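Local coordinates for mannan endo-1,4-beta-mannosidase (Cryptopygus antarcticus, PDB 4OOU), which hydrolyses internal beta-1,4-mannosidic linkages in the backbones of mannans, such as locust bean gum, releasing short manno-oligosaccharides, at residues 40-45 with 325-330; 77-82 with 337-342. All blocks are in the same frame, centred on the assembly; numbering follows the deposited sequence.

Interaction 1 (40-45 with 325-330)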
# COMPACT_ATOMS: atom_id res chain seq x y z
N SER A 40 7.51 8.45 6.48
CA SER A 40 8.33 9.15 5.51
C SER A 40 9.28 8.18 4.83
O SER A 40 10.00 7.44 5.51
CB SER A 40 9.10 10.26 6.18
OG SER A 40 9.70 11.05 5.18
N GLY A 41 9.31 8.19 3.51
CA GLY A 41 10.02 7.18 2.79
C GLY A 41 9.64 7.01 1.35
O GLY A 41 9.17 7.94 0.70
N VAL A 42 9.86 5.80 0.84
CA VAL A 42 9.76 5.53 -0.59
C VAL A 42 9.05 4.23 -0.92
O VAL A 42 8.92 3.31 -0.07
CB VAL A 42 11.17 5.42 -1.21
CG1 VAL A 42 12.05 6.53 -0.68
CG2 VAL A 42 11.82 4.10 -0.88
N ASN A 43 8.65 4.15 -2.17
CA ASN A 43 8.32 2.89 -2.80
C ASN A 43 9.58 2.33 -3.43
O ASN A 43 10.29 3.07 -4.11
CB ASN A 43 7.34 3.11 -3.93
CG ASN A 43 5.97 3.39 -3.46
OD1 ASN A 43 5.17 2.47 -3.35
ND2 ASN A 43 5.66 4.67 -3.22
N PHE A 44 9.84 1.02 -3.29
CA PHE A 44 10.99 0.44 -3.97
C PHE A 44 10.77 0.47 -5.47
O PHE A 44 11.64 1.00 -6.21
CB PHE A 44 11.40 -0.94 -3.46
CG PHE A 44 12.15 -0.93 -2.13
CD1 PHE A 44 12.84 0.21 -1.68
CD2 PHE A 44 12.19 -2.07 -1.33
CE1 PHE A 44 13.52 0.20 -0.46
CE2 PHE A 44 12.89 -2.09 -0.12
CZ PHE A 44 13.55 -0.94 0.31
N ALA A 45 9.65 -0.06 -5.97
CA ALA A 45 8.67 -0.92 -5.29
C ALA A 45 9.05 -2.38 -5.54
O ALA A 45 8.38 -3.29 -5.06
CB ALA A 45 7.27 -0.66 -5.83
N ASN A 325 9.81 20.29 -0.30
CA ASN A 325 8.63 21.05 0.10
C ASN A 325 7.41 20.15 0.03
O ASN A 325 6.43 20.35 0.77
CB ASN A 325 8.48 22.29 -0.77
CG ASN A 325 9.74 23.13 -0.77
OD1 ASN A 325 10.33 23.39 0.29
ND2 ASN A 325 10.19 23.49 -1.95
N LEU A 326 7.48 19.17 -0.86
CA LEU A 326 6.48 18.12 -1.00
C LEU A 326 6.42 17.28 0.30
O LEU A 326 5.36 17.12 0.88
CB LEU A 326 6.82 17.23 -2.22
CG LEU A 326 6.02 17.46 -3.52
CD1 LEU A 326 5.22 18.75 -3.47
CD2 LEU A 326 6.84 17.42 -4.81
N TYR A 327 7.57 16.78 0.74
CA TYR A 327 7.62 16.04 1.98
C TYR A 327 7.04 16.90 3.10
O TYR A 327 6.16 16.44 3.87
CB TYR A 327 9.04 15.58 2.32
CG TYR A 327 9.43 14.22 1.74
CD1 TYR A 327 9.06 13.05 2.39
CD2 TYR A 327 10.17 14.11 0.56
CE1 TYR A 327 9.38 11.82 1.88
CE2 TYR A 327 10.49 12.87 0.05
CZ TYR A 327 10.09 11.73 0.72
OH TYR A 327 10.39 10.46 0.26
N LYS A 328 7.53 18.14 3.16
CA LYS A 328 7.09 19.12 4.15
C LYS A 328 5.62 19.51 4.04
O LYS A 328 4.97 19.72 5.06
CB LYS A 328 7.99 20.37 4.13
CG LYS A 328 9.08 20.32 5.21
CD LYS A 328 9.98 21.54 5.21
CE LYS A 328 10.87 21.58 3.97
NZ LYS A 328 12.05 22.46 4.18
N TYR A 329 5.09 19.58 2.82
CA TYR A 329 3.69 19.92 2.62
C TYR A 329 2.84 18.83 3.24
O TYR A 329 1.94 19.11 4.00
CB TYR A 329 3.37 20.08 1.13
CG TYR A 329 1.92 20.52 0.85
CD1 TYR A 329 0.86 19.64 1.01
CD2 TYR A 329 1.63 21.82 0.43
CE1 TYR A 329 -0.46 20.04 0.75
CE2 TYR A 329 0.33 22.22 0.17
CZ TYR A 329 -0.72 21.34 0.33
OH TYR A 329 -2.02 21.75 0.09
N ALA A 330 3.14 17.59 2.93
CA ALA A 330 2.41 16.46 3.45
C ALA A 330 2.43 16.40 4.99
O ALA A 330 1.39 16.15 5.63
CB ALA A 330 2.96 15.18 2.86
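Y327 reaches from helix 323-332 to the strand of G41 and spends its hydroxyl on the backbone: OH donates to G41 O at 2.8 Å. The C=O...donor angle is 126°, and the donor stands 43° out of the carbonyl plane, so the oxygen is approached from above. Seen from the phenol, G41 O lies at the ring edge, near the ring plane. A second touch comes from S40, whose OG is 3.4 Å from CE1 of Y327; with OG anti to the backbone N, the hydroxyl meets the CD1-CE1 side of the ring obliquely. V42 adds a light contact, its CG1 being 4.4 Å from the Y327 OH.

Around this first shell, M360 of helix 353-361 packs on both Y327 and V42, and T340 of the adjacent strand also touches the tyrosine. G41 has backbone angles at which a side chain would collide with the carbonyl O of S40. The axes of strand 40-43 and helix 325-330 approach to 10.6 Å at 119°, a spacing bridged here by one long aromatic side chain. This is helix-on-strand packing on the outer side of the barrel wall, as in the (beta/alpha)8 TIM barrel of family 5 glycoside hydrolases.

Interaction 2 (77-82 with 337-342)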
# COMPACT_ATOMS: atom_id res chain seq x y z
N GLY A 77 14.51 8.57 6.63
CA GLY A 77 13.18 8.01 6.27
C GLY A 77 12.85 6.82 7.17
O GLY A 77 13.70 6.34 7.94
N ASN A 78 11.62 6.34 7.11
CA ASN A 78 11.20 5.29 8.06
C ASN A 78 10.26 4.23 7.51
O ASN A 78 9.68 3.50 8.27
CB ASN A 78 10.56 5.94 9.28
CG ASN A 78 9.19 6.50 9.00
OD1 ASN A 78 8.69 6.44 7.88
ND2 ASN A 78 8.56 7.05 10.03
N THR A 79 10.11 4.17 6.19
CA THR A 79 9.14 3.29 5.59
C THR A 79 9.54 2.96 4.16
O THR A 79 10.01 3.82 3.43
CB THR A 79 7.73 3.95 5.60
OG1 THR A 79 7.26 4.02 6.95
CG2 THR A 79 6.72 3.16 4.77
N ALA A 80 9.31 1.71 3.77
CA ALA A 80 9.42 1.28 2.39
C ALA A 80 8.19 0.47 1.99
O ALA A 80 7.79 -0.45 2.70
CB ALA A 80 10.68 0.45 2.19
N ARG A 81 7.57 0.83 0.86
CA ARG A 81 6.46 0.07 0.29
C ARG A 81 7.06 -0.84 -0.81
O ARG A 81 7.81 -0.38 -1.71
CB ARG A 81 5.44 1.02 -0.29
CG ARG A 81 4.12 0.45 -0.78
CD ARG A 81 3.29 1.58 -1.35
NE ARG A 81 2.01 1.16 -1.88
CZ ARG A 81 1.63 1.24 -3.16
NH1 ARG A 81 2.44 1.71 -4.11
NH2 ARG A 81 0.40 0.86 -3.48
N VAL A 82 6.75 -2.13 -0.71
CA VAL A 82 7.39 -3.10 -1.57
C VAL A 82 6.41 -4.19 -1.95
O VAL A 82 5.64 -4.65 -1.13
CB VAL A 82 8.64 -3.68 -0.89
CG1 VAL A 82 8.33 -4.15 0.51
CG2 VAL A 82 9.25 -4.81 -1.73
N GLY A 337 1.41 10.19 6.04
CA GLY A 337 2.72 9.88 5.51
C GLY A 337 2.88 10.33 4.06
O GLY A 337 1.91 10.81 3.45
N ALA A 338 4.08 10.15 3.50
CA ALA A 338 4.34 10.45 2.08
C ALA A 338 5.50 9.64 1.52
O ALA A 338 6.60 9.62 2.11
CB ALA A 338 4.64 11.93 1.88
N LEU A 339 5.25 9.00 0.37
CA LEU A 339 6.13 7.96 -0.18
C LEU A 339 6.38 8.21 -1.64
O LEU A 339 5.43 8.27 -2.42
CB LEU A 339 5.47 6.58 -0.03
CG LEU A 339 5.78 5.64 1.14
CD1 LEU A 339 5.98 6.37 2.44
CD2 LEU A 339 4.66 4.64 1.29
N THR A 340 7.64 8.33 -2.02
CA THR A 340 8.00 8.67 -3.39
C THR A 340 7.92 7.45 -4.26
O THR A 340 7.90 6.33 -3.76
CB THR A 340 9.43 9.28 -3.49
OG1 THR A 340 10.38 8.44 -2.79
CG2 THR A 340 9.46 10.68 -2.89
N TRP A 341 7.86 7.68 -5.56
CA TRP A 341 7.90 6.62 -6.54
C TRP A 341 9.07 6.88 -7.52
O TRP A 341 9.11 7.96 -8.08
CB TRP A 341 6.57 6.56 -7.31
CG TRP A 341 6.56 5.41 -8.27
CD1 TRP A 341 7.04 5.43 -9.54
CD2 TRP A 341 6.12 4.07 -8.02
NE1 TRP A 341 6.94 4.18 -10.10
CE2 TRP A 341 6.37 3.33 -9.19
CE3 TRP A 341 5.52 3.43 -6.94
CZ2 TRP A 341 6.03 1.98 -9.31
CZ3 TRP A 341 5.20 2.09 -7.04
CH2 TRP A 341 5.45 1.38 -8.22
N GLN A 342 10.03 5.96 -7.72
CA GLN A 342 10.27 4.78 -6.86
C GLN A 342 11.77 4.55 -6.87
O GLN A 342 12.47 5.08 -7.76
CB GLN A 342 9.58 3.53 -7.40
CG GLN A 342 10.23 3.03 -8.69
CD GLN A 342 9.49 1.90 -9.38
OE1 GLN A 342 9.43 1.85 -10.62
NE2 GLN A 342 8.95 0.97 -8.60
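No backbone hydrogen bond joins 77-82 to 337-342: strands 79-86 and 337-340 each pair in parallel with strand 35-43 between them, and T79, R81 and L339 all direct their CB toward the other segment. L339 is the shared partner. Its CD1 meets T79 CG2 at 4.0 Å, the two side chains crossing at about a right angle, while its other methyl, CD2, lies 4.0 Å from R81 CB. In T79, OG1 lies beside the backbone N (chi1 -69°), which leaves CG2 anti to that N and turned to the leucine; OG1 donates to N78 OD1 at 3.0 Å, from above that carbonyl plane. An alanine here is likely to cost L339 CD1 its methyl neighbour and N78 OD1 one of its donors, S40 N remaining, and to open a small gap in the barrel interior.

Farther along, R81 runs extended from CG to NE and brings NH1 to 4.0 Å from W341 CZ3. Each group presents its edge to the other, with guanidinium and indole planes 62° apart, so the geometry is not that of a cation stacked over a ring face. The polar end of R81 is engaged mainly by others: salt bridges to E177 and E312, and hydrogen bonds to N180 and N43. Across the cis W341-Q342 peptide, Q342 CB lies 3.5 Å above the plane of the W341 ring, offset toward its rim.

Aliphatic packing thus gives way to a charged network beside W341, a substrate-binding residue. The arginine, gripped from several sides, probably helps position E312, the likely nucleophile.

From the N terminus the chain runs through 40-45, then 77-82, then 325-330 and finally 337-342, so the two contacts cross instead of nesting. Interaction 1 closes a loop of 279 residues from an early strand to a late helix; interaction 2 closes one of 254 from the next barrel strand to the strand just after that helix. Strand 35-43 lies between strands 79-86 and 337-340, and the S40 O to N78 N and T340 O to N43 N approaches are probable hydrogen bonds linking the contacts, whose centres are about 6 Å apart. Together they join early and late parts of the barrel: interaction 1 on its helix-covered outside, interaction 2 through its interior.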